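Local coordinates for protein thymidylate synthase 1 (Bacillus subtilis, PDB 1B02) that catalyses the reductive methylation of dUMP to dTMP, with 5,10-methylenetetrahydrofolate supplying both the methyl group and the reducing equivalents, at residues Leu176-Arg181 against Tyr214-Gly219. Sequence-based numbering, arbitrary orientation.
Sequences LEVRAR and YIFNIG. With UFP (5-fluoro-2'-deoxyuridine-5'-monophosphate), chain B.
The carbonyl oxygen of Ala180 accepts the amide of Gly219, with N and O 2.6 Å apart, just where both strands turn a corner. Upstream the two run parallel, Leu176 level with Tyr214, and the ladder continues from Ile215 N to Leu176 O, Val178 N to Ile215 O, Asn217 N to Val178 O and Ala180 N to Asn217 O, all between 2.8 and 2.9 Å. Helix 188-207 connects the strands, so strand, helix and strand form a beta-alpha-beta unit at the centre of the thymidylate synthase sheet.

On one face Asn217 ND2 reaches across to Glu177 OE2 at 3.1 Å. The amide meets that oxygen on its anti side, 28° out of the carboxylate plane, whereas the acceptor lies nearly in the amide plane. Glu177 CG stands trans to the backbone N (chi1 -171°) and the chain runs on extended, which carries the carboxylate out beside Ile215 CG2 as well. Tyr168 hydrogen-bonds Glu177 OE1 and Gln47 holds Asn217 OD1, so both flat groups are fixed against rotation. A leucine in place of this glutamate would probably leave Asn217 ND2 without its acceptor and the Tyr168 hydroxyl without its partner, and let the amide turn somewhat more freely.

The other face is mainly apolar: Leu176 lies alongside Tyr214, its CD2 3.7 Å from ring atom CE1, and Val178 and Ala180 lie against the Phe216 ring, while the Tyr214 hydroxyl is hydrogen-bonded to Val193 O.

At the corner, Arg181 holds the phosphate of the bound 5-fluoro-dUMP with two bonds, NH1 to O2P and NH2 to O1P, each 2.9 Å, the phosphorus lying in the guanidinium plane. Since Thr159 O also accepts from NH2, the guanidinium is oriented from the protein side, and the corner of this strand presents a positively charged group to the nucleotide's phosphate.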
loop_
_atom_site.group_PDB
_atom_site.type_symbol
_atom_site.label_atom_id
_atom_site.label_comp_id
_atom_site.label_asym_id
_atom_site.label_seq_id
_atom_site.Cartn_x
_atom_site.Cartn_y
_atom_site.Cartn_z
ATOM N N LEU A 176 5.394 -4.576 11.703
ATOM C CA LEU A 176 5.659 -3.868 10.460
ATOM C C LEU A 176 5.240 -2.412 10.523
ATOM O O LEU A 176 4.135 -2.088 10.956
ATOM C CB LEU A 176 4.941 -4.551 9.294
ATOM C CG LEU A 176 4.923 -3.779 7.972
ATOM C CD1 LEU A 176 6.305 -3.779 7.361
ATOM C CD2 LEU A 176 3.920 -4.409 7.022
ATOM N N GLU A 177 6.143 -1.540 10.091
ATOM C CA GLU A 177 5.879 -0.110 10.050
ATOM C C GLU A 177 6.161 0.340 8.625
ATOM O O GLU A 177 7.258 0.127 8.104
ATOM C CB GLU A 177 6.792 0.640 11.022
ATOM C CG GLU A 177 6.430 2.111 11.204
ATOM C CD GLU A 177 7.107 2.743 12.410
ATOM O OE1 GLU A 177 8.151 2.222 12.847
ATOM O OE2 GLU A 177 6.596 3.761 12.923
ATOM N N VAL A 178 5.164 0.934 7.979
ATOM C CA VAL A 178 5.353 1.411 6.614
ATOM C C VAL A 178 5.054 2.899 6.563
ATOM O O VAL A 178 4.329 3.425 7.408
ATOM C CB VAL A 178 4.437 0.667 5.604
ATOM C CG1 VAL A 178 4.775 -0.813 5.587
ATOM C CG2 VAL A 178 2.992 0.862 5.973
ATOM N N ARG A 179 5.619 3.584 5.583
ATOM C CA ARG A 179 5.380 5.009 5.473
ATOM C C ARG A 179 5.064 5.454 4.053
ATOM O O ARG A 179 5.671 4.991 3.081
ATOM C CB ARG A 179 6.593 5.785 6.000
ATOM C CG ARG A 179 6.497 7.290 5.800
ATOM C CD ARG A 179 7.409 8.048 6.744
ATOM N NE ARG A 179 6.929 9.410 6.966
ATOM C CZ ARG A 179 7.119 10.416 6.118
ATOM N NH1 ARG A 179 7.781 10.217 4.982
ATOM N NH2 ARG A 179 6.638 11.618 6.401
ATOM N N ALA A 180 4.093 6.357 3.954
ATOM C CA ALA A 180 3.681 6.926 2.682
ATOM C C ALA A 180 4.029 8.412 2.739
ATOM O O ALA A 180 3.617 9.116 3.662
ATOM C CB ALA A 180 2.180 6.744 2.484
ATOM N N ARG A 181 4.807 8.880 1.771
ATOM C CA ARG A 181 5.186 10.288 1.725
ATOM C C ARG A 181 3.989 11.120 1.280
ATOM O O ARG A 181 3.821 12.270 1.697
ATOM C CB ARG A 181 6.340 10.493 0.742
ATOM C CG ARG A 181 6.025 10.052 -0.668
ATOM C CD ARG A 181 6.780 10.863 -1.701
ATOM N NE ARG A 181 6.474 10.401 -3.052
ATOM C CZ ARG A 181 5.498 10.894 -3.809
ATOM N NH1 ARG A 181 4.729 11.873 -3.354
ATOM N NH2 ARG A 181 5.285 10.403 -5.021
ATOM N N TYR A 214 0.991 -3.453 13.457
ATOM C CA TYR A 214 1.022 -2.953 12.087
ATOM C C TYR A 214 0.801 -1.446 12.165
ATOM O O TYR A 214 -0.258 -0.985 12.597
ATOM C CB TYR A 214 -0.077 -3.607 11.248
ATOM C CG TYR A 214 -0.176 -3.072 9.834
ATOM C CD1 TYR A 214 0.968 -2.877 9.060
ATOM C CD2 TYR A 214 -1.415 -2.769 9.268
ATOM C CE1 TYR A 214 0.881 -2.393 7.756
ATOM C CE2 TYR A 214 -1.515 -2.284 7.963
ATOM C CZ TYR A 214 -0.364 -2.100 7.215
ATOM O OH TYR A 214 -0.454 -1.631 5.927
ATOM N N ILE A 215 1.812 -0.685 11.759
ATOM C CA ILE A 215 1.744 0.771 11.803
ATOM C C ILE A 215 1.873 1.389 10.415
ATOM O O ILE A 215 2.795 1.066 9.654
ATOM C CB ILE A 215 2.861 1.348 12.713
ATOM C CG1 ILE A 215 2.732 0.769 14.123
ATOM C CG2 ILE A 215 2.776 2.864 12.762
ATOM C CD1 ILE A 215 4.014 0.163 14.648
ATOM N N PHE A 216 0.940 2.279 10.098
ATOM C CA PHE A 216 0.930 2.964 8.812
ATOM C C PHE A 216 1.112 4.467 9.029
ATOM O O PHE A 216 0.275 5.118 9.656
ATOM C CB PHE A 216 -0.394 2.698 8.080
ATOM C CG PHE A 216 -0.332 2.969 6.606
ATOM C CD1 PHE A 216 0.059 1.972 5.720
ATOM C CD2 PHE A 216 -0.622 4.235 6.105
ATOM C CE1 PHE A 216 0.167 2.227 4.355
ATOM C CE2 PHE A 216 -0.517 4.504 4.741
ATOM C CZ PHE A 216 -0.121 3.498 3.865
ATOM N N ASN A 217 2.212 5.011 8.518
ATOM C CA ASN A 217 2.498 6.437 8.664
ATOM C C ASN A 217 2.303 7.171 7.350
ATOM O O ASN A 217 2.661 6.667 6.283
ATOM C CB ASN A 217 3.937 6.658 9.140
ATOM C CG ASN A 217 4.228 5.982 10.457
ATOM O OD1 ASN A 217 3.634 6.313 11.483
ATOM N ND2 ASN A 217 5.149 5.025 10.437
ATOM N N ILE A 218 1.746 8.373 7.436
ATOM C CA ILE A 218 1.506 9.179 6.248
ATOM C C ILE A 218 2.118 10.567 6.388
ATOM O O ILE A 218 1.932 11.239 7.403
ATOM C CB ILE A 218 -0.010 9.333 5.974
ATOM C CG1 ILE A 218 -0.678 7.956 5.927
ATOM C CG2 ILE A 218 -0.226 10.062 4.662
ATOM C CD1 ILE A 218 -2.076 7.932 6.500
ATOM N N GLY A 219 2.859 10.981 5.366
ATOM C CA GLY A 219 3.468 12.300 5.371
ATOM C C GLY A 219 2.421 13.320 4.954
ATOM O O GLY A 219 1.780 13.941 5.804
HETATM N N1 UFP B . -0.650 7.693 -3.976
HETATM C C2 UFP B . -1.127 6.962 -2.862
HETATM N N3 UFP B . -0.739 5.600 -2.655
HETATM C C4 UFP B . 0.019 4.785 -3.584
HETATM C C5 UFP B . 0.303 5.333 -5.112
HETATM C C6 UFP B . 0.482 6.992 -4.906
HETATM O O2 UFP B . -2.078 7.333 -2.165
HETATM O O4 UFP B . 0.590 3.742 -3.232
HETATM F F5 UFP B . 1.331 4.775 -5.730
HETATM C "C1'" UFP B . -1.129 9.071 -4.337
HETATM C "C2'" UFP B . -0.740 10.213 -3.419
HETATM C "C3'" UFP B . -0.867 11.347 -4.430
HETATM C "C4'" UFP B . -0.491 10.796 -5.772
HETATM O "O3'" UFP B . -2.207 11.800 -4.440
HETATM O "O4'" UFP B . -0.771 9.404 -5.700
HETATM C "C5'" UFP B . 0.949 10.920 -6.326
HETATM O "O5'" UFP B . 1.193 12.343 -6.563
HETATM P P UFP B . 2.432 13.036 -5.872
HETATM O O1P UFP B . 3.642 12.403 -6.425
HETATM O O2P UFP B . 2.239 13.015 -4.438
HETATM O O3P UFP B . 2.148 14.529 -6.328
#